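Local atomic coordinates of Xaa-Pro dipeptidase (Lactobacillus brevis, PDB entry 3I7M), a protein that probably acts as a manganese-dependent metalloexopeptidase of the M24B family, represented here by its creatinase/prolidase-type N-terminal domain alone. Residues Met20-Asn25 with Val43-Val48; Asp53-Ala58 with Asp90-Arg95. One frame throughout, in Å; residues are numbered along the deposited sequence.

Interaction 1 of 2, residues Met20-Asn25 with Val43-Val48; sequences MTYLSN and VLALVV
Tyr22 reaches across to the neighbouring strand, its ring meeting Ala45 and Val47 obliquely and its hydroxyl coming to Val43. With CG anti to the backbone N (chi1 179°), the ring starts beside the carbonyl carbon, on the side leading on to Ser24, and its far end meets Ala45, two residues back from Val47 along the partner strand. Tyr22 CE1 lies 3.4 Å from Ala45 CB, and Tyr22 CD1 lies 3.9 Å from Val47 CG2. The small methyl of Ala45 suits a place where the phenol end comes so close. The side chains of Tyr22 and Val43 cross at about a right angle, Tyr22 OH lying 3.7 Å from Val43 CG1. The same OH binds a water at 2.6 Å, which donates to Leu44 O; a second water bridges Leu44 O and Ser24 O, so the backbone beyond the paired residues is joined through solvent. An alanine in place of Tyr22 would probably open a gap beside Ala45 and Val47 and leave the first water without its phenol partner.

Thr21, Leu23, Leu46 and Val48 turn to the other side of the sheet. Leu23 CB sits 4.2 Å from Leu46 CB, and Leu23 CD1 reaches diagonally to Val48 CG2 at 4.3 Å, branched apolar groups filling a buried layer. Strands 20-23 and 45-48 pair antiparallel (165° between their directions): Thr21 with Val48 and Leu23 with Leu46 are hydrogen-bonded pairs, Tyr22 with Val47 a non-hydrogen-bonded one. Thr21 N to Val48 O, at 2.8 Å, is typical of the four nearly straight bonds.

Helix 84-94 covers the Tyr22 face through Trp85 and Val92, while helices 5-15 and 26-33 cover the Leu23 face. Strands 101-104 and 55-59 continue the sheet on either side.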
loop_
_atom_site.group_PDB
_atom_site.type_symbol
_atom_site.label_atom_id
_atom_site.label_comp_id
_atom_site.label_asym_id
_atom_site.label_seq_id
_atom_site.Cartn_x
_atom_site.Cartn_y
_atom_site.Cartn_z
HETATM N N MSE A 20 3.108 4.722 7.875
HETATM C CA MSE A 20 2.184 4.228 6.848
HETATM C C MSE A 20 2.236 2.726 6.894
HETATM O O MSE A 20 3.164 2.115 7.420
HETATM C CB MSE A 20 2.468 4.716 5.468
HETATM C CG MSE A 20 3.808 4.251 4.994
HETATM SE SE MSE A 20 4.298 5.079 3.323
HETATM C CE MSE A 20 5.715 4.024 2.873
ATOM N N THR A 21 1.184 2.132 6.327
ATOM C CA THR A 21 1.088 0.703 6.062
ATOM C C THR A 21 1.014 0.504 4.556
ATOM O O THR A 21 0.155 1.136 3.913
ATOM C CB THR A 21 -0.106 0.167 6.773
ATOM O OG1 THR A 21 0.175 0.178 8.187
ATOM C CG2 THR A 21 -0.397 -1.253 6.371
ATOM N N TYR A 22 1.847 -0.391 4.030
ATOM C CA TYR A 22 1.894 -0.690 2.585
ATOM C C TYR A 22 1.342 -2.072 2.417
ATOM O O TYR A 22 1.999 -3.054 2.836
ATOM C CB TYR A 22 3.343 -0.570 2.127
ATOM C CG TYR A 22 3.509 -0.881 0.658
ATOM C CD1 TYR A 22 3.440 0.142 -0.275
ATOM C CD2 TYR A 22 3.875 -2.121 0.236
ATOM C CE1 TYR A 22 3.565 -0.149 -1.626
ATOM C CE2 TYR A 22 4.012 -2.419 -1.154
ATOM C CZ TYR A 22 3.893 -1.393 -2.018
ATOM O OH TYR A 22 3.995 -1.679 -3.390
ATOM N N LEU A 23 0.144 -2.218 1.839
ATOM C CA LEU A 23 -0.527 -3.522 1.608
ATOM C C LEU A 23 -0.283 -3.944 0.160
ATOM O O LEU A 23 -0.496 -3.124 -0.776
ATOM C CB LEU A 23 -1.991 -3.367 1.874
ATOM C CG LEU A 23 -2.325 -3.005 3.317
ATOM C CD1 LEU A 23 -3.851 -2.839 3.398
ATOM C CD2 LEU A 23 -1.790 -3.963 4.363
ATOM N N SER A 24 0.212 -5.163 0.024
ATOM C CA SER A 24 0.592 -5.740 -1.284
ATOM C C SER A 24 -0.069 -7.062 -1.583
ATOM O O SER A 24 0.104 -7.568 -2.722
ATOM C CB SER A 24 2.122 -5.912 -1.301
ATOM O OG SER A 24 2.548 -6.731 -0.201
ATOM N N ASN A 25 -0.679 -7.723 -0.601
ATOM C CA ASN A 25 -1.238 -9.055 -0.809
ATOM C C ASN A 25 -2.527 -8.904 -1.618
ATOM O O ASN A 25 -3.420 -8.258 -1.141
ATOM C CB ASN A 25 -1.447 -9.747 0.549
ATOM C CG ASN A 25 -1.909 -11.156 0.456
ATOM O OD1 ASN A 25 -2.298 -11.654 -0.626
ATOM N ND2 ASN A 25 -1.834 -11.842 1.559
ATOM N N VAL A 43 3.021 -3.834 -10.168
ATOM C CA VAL A 43 2.929 -3.359 -8.793
ATOM C C VAL A 43 1.508 -2.875 -8.530
ATOM O O VAL A 43 0.978 -1.950 -9.193
ATOM C CB VAL A 43 3.956 -2.243 -8.501
ATOM C CG1 VAL A 43 3.786 -1.707 -7.049
ATOM C CG2 VAL A 43 5.333 -2.694 -8.769
ATOM N N LEU A 44 0.823 -3.516 -7.589
ATOM C CA LEU A 44 -0.498 -3.135 -7.087
ATOM C C LEU A 44 -0.382 -2.990 -5.575
ATOM O O LEU A 44 0.120 -3.930 -4.918
ATOM C CB LEU A 44 -1.507 -4.195 -7.414
ATOM C CG LEU A 44 -2.889 -4.083 -6.772
ATOM C CD1 LEU A 44 -3.691 -2.889 -7.344
ATOM C CD2 LEU A 44 -3.688 -5.372 -6.907
ATOM N N ALA A 45 -0.756 -1.838 -5.055
ATOM C CA ALA A 45 -0.611 -1.610 -3.610
ATOM C C ALA A 45 -1.726 -0.767 -3.100
ATOM O O ALA A 45 -2.331 0.027 -3.834
ATOM C CB ALA A 45 0.746 -0.873 -3.365
ATOM N N LEU A 46 -1.977 -0.898 -1.811
ATOM C CA LEU A 46 -2.939 -0.066 -1.094
ATOM C C LEU A 46 -2.203 0.523 0.110
ATOM O O LEU A 46 -1.671 -0.235 0.923
ATOM C CB LEU A 46 -4.175 -0.859 -0.704
ATOM C CG LEU A 46 -5.407 -0.067 -0.285
ATOM C CD1 LEU A 46 -6.645 -0.982 -0.341
ATOM C CD2 LEU A 46 -5.162 0.481 1.084
ATOM N N VAL A 47 -2.073 1.835 0.165
ATOM C CA VAL A 47 -1.280 2.534 1.173
ATOM C C VAL A 47 -2.197 3.219 2.136
ATOM O O VAL A 47 -3.086 3.955 1.746
ATOM C CB VAL A 47 -0.342 3.539 0.552
ATOM C CG1 VAL A 47 0.443 4.322 1.625
ATOM C CG2 VAL A 47 0.561 2.779 -0.458
ATOM N N VAL A 48 -2.000 2.922 3.407
ATOM C CA VAL A 48 -2.871 3.414 4.468
ATOM C C VAL A 48 -2.006 4.258 5.453
ATOM O O VAL A 48 -0.854 3.939 5.770
ATOM C CB VAL A 48 -3.482 2.258 5.273
ATOM C CG1 VAL A 48 -4.392 2.727 6.495
ATOM C CG2 VAL A 48 -4.276 1.305 4.370
HETATM O O HOH W 1 2.891 -3.912 -3.936
HETATM O O HOH W 2 -0.758 -6.652 -4.949
#

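Interaction 2 of 2, residues Asp53-Ala58 with Asp90-Arg95; sequences DPFIFA and DQVKQR
Strand 55-59 of the mixed sheet meets the C-terminal end of helix 84-94 where Phe55 packs against Arg95 and Gln91. Phe55 CD2 lies over the centre of the Arg95 guanidinium, 3.6 Å from Arg95 CZ, with the two planes 37° apart. The Arg95 chain, extended from CG to NE, carries that group out to the ring. Farther along the ring, Phe55 CZ touches Gln91 CB at 3.6 Å, and Val92 CG2 comes to the ring edge, 4.2 Å from Phe55 CZ.

An aromatic ring suits this helix-on-sheet contact, since it can meet both aliphatic carbon and the flat, delocalised charge of an arginine. The helix follows strand 75-78 in the alpha/beta fold and leads on towards strand 101-104; Ile76 of the former touches both Phe55 and Gln91.

Two bonds from one nitrogen fix the guanidinium's rotation: Arg95 NH1 donates to Gln91 OE1 at 2.9 Å and to Gln91 O at 3.0 Å, both acceptors lying close to the guanidinium plane. Its other nitrogens use water, NE through one molecule to Asp53 O and NH2 through another to Pro54 O.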
loop_
_atom_site.group_PDB
_atom_site.type_symbol
_atom_site.label_atom_id
_atom_site.label_comp_id
_atom_site.label_asym_id
_atom_site.label_seq_id
_atom_site.Cartn_x
_atom_site.Cartn_y
_atom_site.Cartn_z
ATOM N N ASP A 53 -6.196 10.101 4.361
ATOM C CA ASP A 53 -6.819 9.178 3.463
ATOM C C ASP A 53 -5.791 8.258 2.771
ATOM O O ASP A 53 -4.639 8.664 2.496
ATOM C CB ASP A 53 -7.590 9.921 2.369
ATOM C CG ASP A 53 -8.860 10.619 2.885
ATOM O OD1 ASP A 53 -9.294 10.392 4.057
ATOM O OD2 ASP A 53 -9.410 11.301 2.007
ATOM N N PRO A 54 -6.258 7.036 2.489
ATOM C CA PRO A 54 -5.401 6.071 1.784
ATOM C C PRO A 54 -5.403 6.315 0.281
ATOM O O PRO A 54 -6.151 7.155 -0.217
ATOM C CB PRO A 54 -6.058 4.754 2.066
ATOM C CG PRO A 54 -7.573 5.105 2.081
ATOM C CD PRO A 54 -7.598 6.487 2.745
ATOM N N PHE A 55 -4.613 5.538 -0.442
ATOM C CA PHE A 55 -4.689 5.522 -1.891
ATOM C C PHE A 55 -4.337 4.126 -2.380
ATOM O O PHE A 55 -3.693 3.321 -1.682
ATOM C CB PHE A 55 -3.808 6.563 -2.554
ATOM C CG PHE A 55 -2.339 6.378 -2.408
ATOM C CD1 PHE A 55 -1.591 5.638 -3.318
ATOM C CD2 PHE A 55 -1.669 7.007 -1.378
ATOM C CE1 PHE A 55 -0.225 5.486 -3.172
ATOM C CE2 PHE A 55 -0.307 6.921 -1.221
ATOM C CZ PHE A 55 0.446 6.156 -2.146
ATOM N N ILE A 56 -4.756 3.808 -3.586
ATOM C CA ILE A 56 -4.345 2.606 -4.294
ATOM C C ILE A 56 -3.400 3.011 -5.421
ATOM O O ILE A 56 -3.592 4.053 -6.083
ATOM C CB ILE A 56 -5.531 1.818 -4.833
ATOM C CG1 ILE A 56 -6.248 1.226 -3.662
ATOM C CG2 ILE A 56 -5.127 0.733 -5.827
ATOM C CD1 ILE A 56 -7.554 0.528 -4.057
ATOM N N PHE A 57 -2.380 2.188 -5.672
ATOM C CA PHE A 57 -1.434 2.371 -6.771
ATOM C C PHE A 57 -1.473 1.113 -7.613
ATOM O O PHE A 57 -1.453 -0.008 -7.082
ATOM C CB PHE A 57 -0.025 2.592 -6.233
ATOM C CG PHE A 57 0.940 2.946 -7.266
ATOM C CD1 PHE A 57 1.153 4.281 -7.623
ATOM C CD2 PHE A 57 1.692 1.975 -7.929
ATOM C CE1 PHE A 57 2.064 4.614 -8.645
ATOM C CE2 PHE A 57 2.590 2.372 -8.938
ATOM C CZ PHE A 57 2.728 3.681 -9.245
ATOM N N ALA A 58 -1.649 1.233 -8.940
ATOM C CA ALA A 58 -1.900 0.117 -9.784
ATOM C C ALA A 58 -1.401 0.329 -11.170
ATOM O O ALA A 58 -1.221 1.466 -11.577
ATOM C CB ALA A 58 -3.399 -0.182 -9.854
ATOM N N ASP A 90 6.593 9.331 -4.560
ATOM C CA ASP A 90 6.150 10.678 -4.839
ATOM C C ASP A 90 4.760 10.926 -4.231
ATOM O O ASP A 90 4.507 11.977 -3.669
ATOM C CB ASP A 90 6.111 10.936 -6.351
ATOM C CG ASP A 90 7.492 10.908 -6.999
ATOM O OD1 ASP A 90 8.524 10.964 -6.266
ATOM O OD2 ASP A 90 7.552 10.827 -8.251
ATOM N N GLN A 91 3.849 9.955 -4.331
ATOM C CA GLN A 91 2.514 10.072 -3.729
ATOM C C GLN A 91 2.621 10.258 -2.210
ATOM O O GLN A 91 1.820 10.969 -1.601
ATOM C CB GLN A 91 1.619 8.889 -4.103
ATOM C CG GLN A 91 1.299 8.850 -5.550
ATOM C CD GLN A 91 0.431 9.980 -6.006
ATOM O OE1 GLN A 91 -0.439 10.400 -5.286
ATOM N NE2 GLN A 91 0.630 10.400 -7.216
ATOM N N VAL A 92 3.516 9.507 -1.571
ATOM C CA VAL A 92 3.723 9.605 -0.129
ATOM C C VAL A 92 4.323 10.970 0.238
ATOM O O VAL A 92 3.838 11.643 1.166
ATOM C CB VAL A 92 4.576 8.421 0.354
ATOM C CG1 VAL A 92 5.026 8.570 1.838
ATOM C CG2 VAL A 92 3.857 7.068 0.170
ATOM N N LYS A 93 5.336 11.380 -0.510
ATOM C CA LYS A 93 5.957 12.688 -0.307
ATOM C C LYS A 93 4.977 13.859 -0.537
ATOM O O LYS A 93 4.992 14.839 0.264
ATOM C CB LYS A 93 7.274 12.756 -1.124
ATOM C CG LYS A 93 8.365 11.751 -0.592
ATOM C CD LYS A 93 9.518 11.547 -1.572
ATOM C CE LYS A 93 10.526 10.507 -1.105
ATOM N NZ LYS A 93 11.671 10.361 -2.077
ATOM N N GLN A 94 4.052 13.738 -1.488
ATOM C CA GLN A 94 2.995 14.760 -1.721
ATOM C C GLN A 94 2.056 14.897 -0.545
ATOM O O GLN A 94 1.448 15.977 -0.337
ATOM C CB GLN A 94 2.145 14.374 -2.915
ATOM C CG GLN A 94 2.811 14.529 -4.219
ATOM C CD GLN A 94 1.958 14.006 -5.380
ATOM O OE1 GLN A 94 0.715 13.892 -5.286
ATOM N NE2 GLN A 94 2.619 13.706 -6.477
ATOM N N ARG A 95 1.943 13.814 0.250
ATOM C CA ARG A 95 1.048 13.747 1.380
ATOM C C ARG A 95 1.795 14.126 2.664
ATOM O O ARG A 95 1.287 13.945 3.768
ATOM C CB ARG A 95 0.435 12.335 1.476
ATOM C CG ARG A 95 -0.614 12.165 0.437
ATOM C CD ARG A 95 -1.056 10.704 0.349
ATOM N NE ARG A 95 -2.214 10.508 -0.481
ATOM C CZ ARG A 95 -2.196 10.493 -1.808
ATOM N NH1 ARG A 95 -1.054 10.637 -2.494
ATOM N NH2 ARG A 95 -3.325 10.246 -2.474
HETATM O O HOH W 3 -3.871 11.136 1.929
HETATM O O HOH W 4 -5.457 9.805 -0.614
#

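In the fold
Along the chain both segments of interaction 1 come before those of interaction 2, and the centres of the two contacts lie about 10 Å apart within the same creatinase/prolidase N-terminal domain. They share one mixed sheet, in which strand 45-48 has strand 20-23 on one side and strand 55-59 on the other. Ala45 N to Phe57 O and Val47 N to Phe55 O are probable hydrogen bonds that join the two contacts directly. Interaction 1 pairs strands near the centre of the chain, whereas interaction 2 sets a helix on the sheet. Helix 84-94 spans both, its Trp85 meeting Tyr22 and its Val92 meeting both Met20 and Phe55, so strands and helix share one apolar layer.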